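Local coordinates for protein thiosulfate reductase (Thermus thermophilus, PDB 2VPZ) that probably works as a molybdenum oxidoreductase that reduces thiosulfate or polysulfide, carrying two molybdopterin guanine dinucleotides and a [4Fe-4S] cluster, at residues I252-D257 / R689-Y694. Residues are numbered along the deposited sequence; the frame is centred on the assembly and turned at random.
Sequences IKPGTD and RKDCVY. With MGD (2-amino-5,6-dimercapto-7-methyl-3,7,8a,9-tetrahydro-8-oxa-1,3,9,10-tetraaza-anthracen-4-one guanosine dinucleotide), chain I.
One face of the R689 guanidinium is met by a backbone carbon: K253 CA sits 3.5 Å above its centre. The contact joins a type II beta turn, K253 to T256, to the lead-in of strand 692-696, an outermost strand, within this chain, of the mixed sheet in the molybdopterin dinucleotide-binding domain. The segment 252-257 grips the guanine of MGD: within the turn G255 N donates to MGD O6 at 167°, and D257, just after it, accepts from N2 on OD1 and from N1 on OD2. R689 CD lies 3.2 Å from I252 O; from there a bend at chi3 (34°) turns NE. Beyond the two segments, R689 NH1 bonds to P251 O and forms a salt bridge with E306, while the ammonium of K253 leads away to E613. Within 689-694, R689 is also paired with D691, although the modelled position of OD2 is uncertain. P254 and R689 meet tip to tip, P254 CD lying 3.7 Å from R689 NE. P254 CA also lies 3.7 Å from MGD O6. The strand's own apolar touch comes from C692, whose SG, anti to the carbonyl carbon (chi1 -55°), lies 3.3 Å from P254 CG.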
ATOM      1  N   ILE A 252     -30.442   0.932   8.682  1.00 36.74           N
ATOM      2  CA  ILE A 252     -31.860   0.861   9.037  1.00 35.05           C
ATOM      3  C   ILE A 252     -32.647   2.174   9.144  1.00 36.60           C
ATOM      4  O   ILE A 252     -32.153   3.211   9.610  1.00 36.00           O
ATOM      5  CB  ILE A 252     -32.046   0.041  10.395  1.00 33.37           C
ATOM      6  CG1 ILE A 252     -33.308  -0.809  10.349  1.00 32.11           C
ATOM      7  CG2 ILE A 252     -32.052   1.008  11.607  1.00 31.75           C
ATOM      8  CD1 ILE A 252     -33.895  -1.170  11.729  1.00 30.14           C
ATOM      9  N   LYS A 253     -33.891   2.155   8.676  1.00 38.38           N
ATOM     10  CA  LYS A 253     -34.728   3.344   8.777  1.00 40.00           C
ATOM     11  C   LYS A 253     -34.982   3.511  10.305  1.00 40.08           C
ATOM     12  O   LYS A 253     -35.347   2.538  10.972  1.00 41.30           O
ATOM     13  CB  LYS A 253     -36.035   3.149   7.982  1.00 41.18           C
ATOM     14  CG  LYS A 253     -37.222   3.851   8.581  1.00 43.64           C
ATOM     15  CD  LYS A 253     -38.392   3.925   7.612  1.00 45.72           C
ATOM     16  CE  LYS A 253     -39.151   5.240   7.761  1.00 47.21           C
ATOM     17  NZ  LYS A 253     -40.458   5.234   7.034  1.00 48.35           N
ATOM     18  N   PRO A 254     -34.771   4.741  10.874  1.00 39.42           N
ATOM     19  CA  PRO A 254     -35.016   4.923  12.327  1.00 39.64           C
ATOM     20  C   PRO A 254     -36.377   4.523  12.955  1.00 40.09           C
ATOM     21  O   PRO A 254     -37.402   4.828  12.358  1.00 40.37           O
ATOM     22  CB  PRO A 254     -34.714   6.392  12.587  1.00 38.27           C
ATOM     23  CG  PRO A 254     -33.803   6.821  11.489  1.00 37.99           C
ATOM     24  CD  PRO A 254     -34.179   5.944  10.277  1.00 38.48           C
ATOM     25  N   GLY A 255     -36.312   3.912  14.151  1.00 40.35           N
ATOM     26  CA  GLY A 255     -37.457   3.472  14.946  1.00 41.51           C
ATOM     27  C   GLY A 255     -38.160   2.257  14.419  1.00 42.66           C
ATOM     28  O   GLY A 255     -39.352   1.978  14.677  1.00 42.77           O
ATOM     29  N   THR A 256     -37.386   1.462  13.707  1.00 43.55           N
ATOM     30  CA  THR A 256     -37.875   0.314  12.984  1.00 43.91           C
ATOM     31  C   THR A 256     -37.213  -1.064  13.301  1.00 44.36           C
ATOM     32  O   THR A 256     -37.495  -2.075  12.642  1.00 43.72           O
ATOM     33  CB  THR A 256     -37.745   0.703  11.447  1.00 43.73           C
ATOM     34  OG1 THR A 256     -39.020   0.747  10.840  1.00 44.31           O
ATOM     35  CG2 THR A 256     -36.796  -0.207  10.679  1.00 43.39           C
ATOM     36  N   ASP A 257     -36.398  -1.103  14.355  1.00 44.91           N
ATOM     37  CA  ASP A 257     -35.663  -2.294  14.795  1.00 46.39           C
ATOM     38  C   ASP A 257     -36.462  -3.497  15.263  1.00 46.30           C
ATOM     39  O   ASP A 257     -36.014  -4.648  15.148  1.00 46.45           O
ATOM     40  CB  ASP A 257     -34.654  -1.917  15.886  1.00 48.24           C
ATOM     41  CG  ASP A 257     -33.707  -0.800  15.472  1.00 50.76           C
ATOM     42  OD1 ASP A 257     -32.531  -1.101  15.157  1.00 52.43           O
ATOM     43  OD2 ASP A 257     -34.148   0.356  15.437  1.00 51.31           O
ATOM     44  N   ARG A 689     -28.043   8.569   6.894  1.00 38.52           N
ATOM     45  CA  ARG A 689     -29.226   8.581   6.009  1.00 39.35           C
ATOM     46  C   ARG A 689     -29.687  10.075   5.839  1.00 39.91           C
ATOM     47  O   ARG A 689     -29.242  10.948   6.600  1.00 38.18           O
ATOM     48  CB  ARG A 689     -30.363   7.717   6.594  1.00 39.45           C
ATOM     49  CG  ARG A 689     -29.983   6.237   6.861  1.00 40.55           C
ATOM     50  CD  ARG A 689     -31.130   5.419   7.496  1.00 40.39           C
ATOM     51  NE  ARG A 689     -32.458   5.843   7.041  1.00 39.62           N
ATOM     52  CZ  ARG A 689     -33.240   5.206   6.178  1.00 39.47           C
ATOM     53  NH1 ARG A 689     -32.854   4.063   5.632  1.00 38.56           N
ATOM     54  NH2 ARG A 689     -34.425   5.711   5.852  1.00 38.94           N
ATOM     55  N   LYS A 690     -30.559  10.364   4.861  1.00 40.40           N
ATOM     56  CA  LYS A 690     -31.057  11.716   4.538  1.00 40.39           C
ATOM     57  C   LYS A 690     -32.212  12.232   5.437  1.00 40.92           C
ATOM     58  O   LYS A 690     -32.559  13.427   5.431  1.00 43.08           O
ATOM     59  CB  LYS A 690     -31.473  11.804   3.048  1.00 40.90           C
ATOM     60  CG  LYS A 690     -30.343  11.516   2.045  1.00 39.59           C
ATOM     61  CD  LYS A 690     -30.754  11.699   0.576  1.00 40.52           C
ATOM     62  CE  LYS A 690     -29.627  11.289  -0.389  1.00 41.21           C
ATOM     63  NZ  LYS A 690     -29.747  11.876  -1.769  1.00 41.66           N
ATOM     64  N   ASP A 691     -32.759  11.269   6.196  1.00 41.77           N
ATOM     65  CA  ASP A 691     -33.852  11.295   7.221  1.00 41.41           C
ATOM     66  C   ASP A 691     -33.413  11.944   8.527  1.00 41.36           C
ATOM     67  O   ASP A 691     -34.233  12.225   9.414  1.00 39.99           O
ATOM     68  CB  ASP A 691     -34.135   9.948   7.883  1.00 44.41           C
ATOM     69  CG  ASP A 691     -34.662   8.886   6.989  1.00 45.51           C
ATOM     70  OD1 ASP A 691     -35.666   9.132   6.325  1.00 48.74           O
ATOM     71  OD2 ASP A 691     -34.100   7.776   7.044  1.00 48.12           O
ATOM     72  N   CYS A 692     -32.107  11.945   8.716  1.00 41.96           N
ATOM     73  CA  CYS A 692     -31.525  12.291   9.977  1.00 42.35           C
ATOM     74  C   CYS A 692     -30.459  13.297  10.023  1.00 40.14           C
ATOM     75  O   CYS A 692     -29.874  13.675   9.010  1.00 41.65           O
ATOM     76  CB  CYS A 692     -30.976  11.003  10.634  1.00 45.19           C
ATOM     77  SG  CYS A 692     -32.084   9.619  10.873  1.00 50.07           S
ATOM     78  N   VAL A 693     -30.163  13.630  11.268  1.00 37.27           N
ATOM     79  CA  VAL A 693     -29.143  14.569  11.673  1.00 35.36           C
ATOM     80  C   VAL A 693     -28.671  14.039  13.072  1.00 35.00           C
ATOM     81  O   VAL A 693     -29.439  13.419  13.821  1.00 36.29           O
ATOM     82  CB  VAL A 693     -29.783  16.036  11.677  1.00 33.92           C
ATOM     83  CG1 VAL A 693     -29.636  16.719  13.009  1.00 32.83           C
ATOM     84  CG2 VAL A 693     -29.155  16.873  10.534  1.00 33.72           C
ATOM     85  N   TYR A 694     -27.400  14.230  13.388  1.00 33.29           N
ATOM     86  CA  TYR A 694     -26.786  13.717  14.621  1.00 32.37           C
ATOM     87  C   TYR A 694     -25.859  14.759  15.318  1.00 31.14           C
ATOM     88  O   TYR A 694     -25.164  15.503  14.621  1.00 31.78           O
ATOM     89  CB  TYR A 694     -25.958  12.449  14.256  1.00 32.70           C
ATOM     90  CG  TYR A 694     -25.069  11.863  15.359  1.00 31.90           C
ATOM     91  CD1 TYR A 694     -25.572  10.938  16.273  1.00 31.35           C
ATOM     92  CD2 TYR A 694     -23.731  12.273  15.507  1.00 30.39           C
ATOM     93  CE1 TYR A 694     -24.781  10.421  17.327  1.00 30.03           C
ATOM     94  CE2 TYR A 694     -22.921  11.767  16.558  1.00 29.56           C
ATOM     95  CZ  TYR A 694     -23.459  10.837  17.468  1.00 31.32           C
ATOM     96  OH  TYR A 694     -22.699  10.326  18.503  1.00 29.75           O
TER
HETATM   97  PB  MGD I1766     -27.034   3.755  21.766  1.00 29.45           P
HETATM   98  O1B MGD I1766     -28.123   4.730  21.980  1.00 30.92           O
HETATM   99  O2B MGD I1766     -27.325   2.348  21.620  1.00 30.31           O
HETATM  100  O3B MGD I1766     -26.149   4.167  23.034  1.00 28.55           O
HETATM  101  O3A MGD I1766     -24.180   4.689  24.559  1.00 23.67           O
HETATM  102  PA  MGD I1766     -24.958   3.505  23.867  1.00 26.89           P
HETATM  103  O1A MGD I1766     -25.393   2.698  25.000  1.00 27.59           O
HETATM  104  O2A MGD I1766     -24.038   2.794  22.993  1.00 24.89           O
HETATM  105  O5' MGD I1766     -26.197   4.156  20.517  1.00 31.16           O
HETATM  106  C5' MGD I1766     -25.973   5.446  19.942  1.00 31.22           C
HETATM  107  C4' MGD I1766     -26.095   5.091  18.469  1.00 31.10           C
HETATM  108  O4' MGD I1766     -27.476   4.785  18.356  1.00 32.35           O
HETATM  109  C3' MGD I1766     -25.846   6.207  17.420  1.00 33.43           C
HETATM  110  O3' MGD I1766     -24.956   5.748  16.370  1.00 31.24           O
HETATM  111  C2' MGD I1766     -27.234   6.498  16.796  1.00 34.38           C
HETATM  112  O2' MGD I1766     -27.108   6.519  15.380  1.00 33.50           O
HETATM  113  C1' MGD I1766     -27.975   5.215  17.077  1.00 35.91           C
HETATM  114  N9  MGD I1766     -29.436   5.144  16.798  1.00 38.88           N
HETATM  115  C8  MGD I1766     -30.338   6.171  16.888  1.00 40.67           C
HETATM  116  N7  MGD I1766     -31.596   5.766  16.555  1.00 40.55           N
HETATM  117  C5  MGD I1766     -31.498   4.453  16.220  1.00 40.14           C
HETATM  118  C6  MGD I1766     -32.429   3.434  15.691  1.00 40.02           C
HETATM  119  O6  MGD I1766     -33.618   3.755  15.586  1.00 39.30           O
HETATM  120  N1  MGD I1766     -31.977   2.206  15.444  1.00 39.40           N
HETATM  121  C2  MGD I1766     -30.664   1.877  15.585  1.00 40.16           C
HETATM  122  N2  MGD I1766     -30.241   0.593  15.309  1.00 40.23           N
HETATM  123  N3  MGD I1766     -29.736   2.766  16.058  1.00 40.37           N
HETATM  124  C4  MGD I1766     -30.082   4.041  16.387  1.00 39.27           C
HETATM  125  C10 MGD I1766     -24.503   5.432  25.716  1.00 28.60           C
HETATM  126  C11 MGD I1766     -23.703   4.798  26.807  1.00 31.56           C
HETATM  127  O11 MGD I1766     -22.317   5.084  26.565  1.00 32.06           O
HETATM  128  C12 MGD I1766     -24.232   5.102  28.233  1.00 34.59           C
HETATM  129  S12 MGD I1766     -25.846   4.865  28.648  1.00 31.68           S
HETATM  130  C13 MGD I1766     -23.424   5.571  29.251  1.00 34.58           C
HETATM  131  S13 MGD I1766     -24.041   5.768  30.827  1.00 33.05           S
HETATM  132  C14 MGD I1766     -21.972   5.887  29.001  1.00 33.20           C
HETATM  133  N15 MGD I1766     -21.640   7.259  28.882  1.00 33.64           N
HETATM  134  C16 MGD I1766     -20.524   7.667  28.198  1.00 36.05           C
HETATM  135  C17 MGD I1766     -20.067   9.095  28.057  1.00 36.78           C
HETATM  136  O17 MGD I1766     -20.705  10.010  28.648  1.00 39.32           O
HETATM  137  N18 MGD I1766     -18.911   9.375  27.364  1.00 35.77           N
HETATM  138  C19 MGD I1766     -18.269   8.354  26.740  1.00 36.26           C
HETATM  139  N19 MGD I1766     -17.215   8.678  26.016  1.00 35.61           N
HETATM  140  N20 MGD I1766     -18.616   7.024  26.761  1.00 36.72           N
HETATM  141  C21 MGD I1766     -19.701   6.663  27.512  1.00 36.23           C
HETATM  142  N22 MGD I1766     -20.132   5.413  27.581  1.00 36.45           N
HETATM  143  C23 MGD I1766     -21.495   5.070  27.818  1.00 33.32           C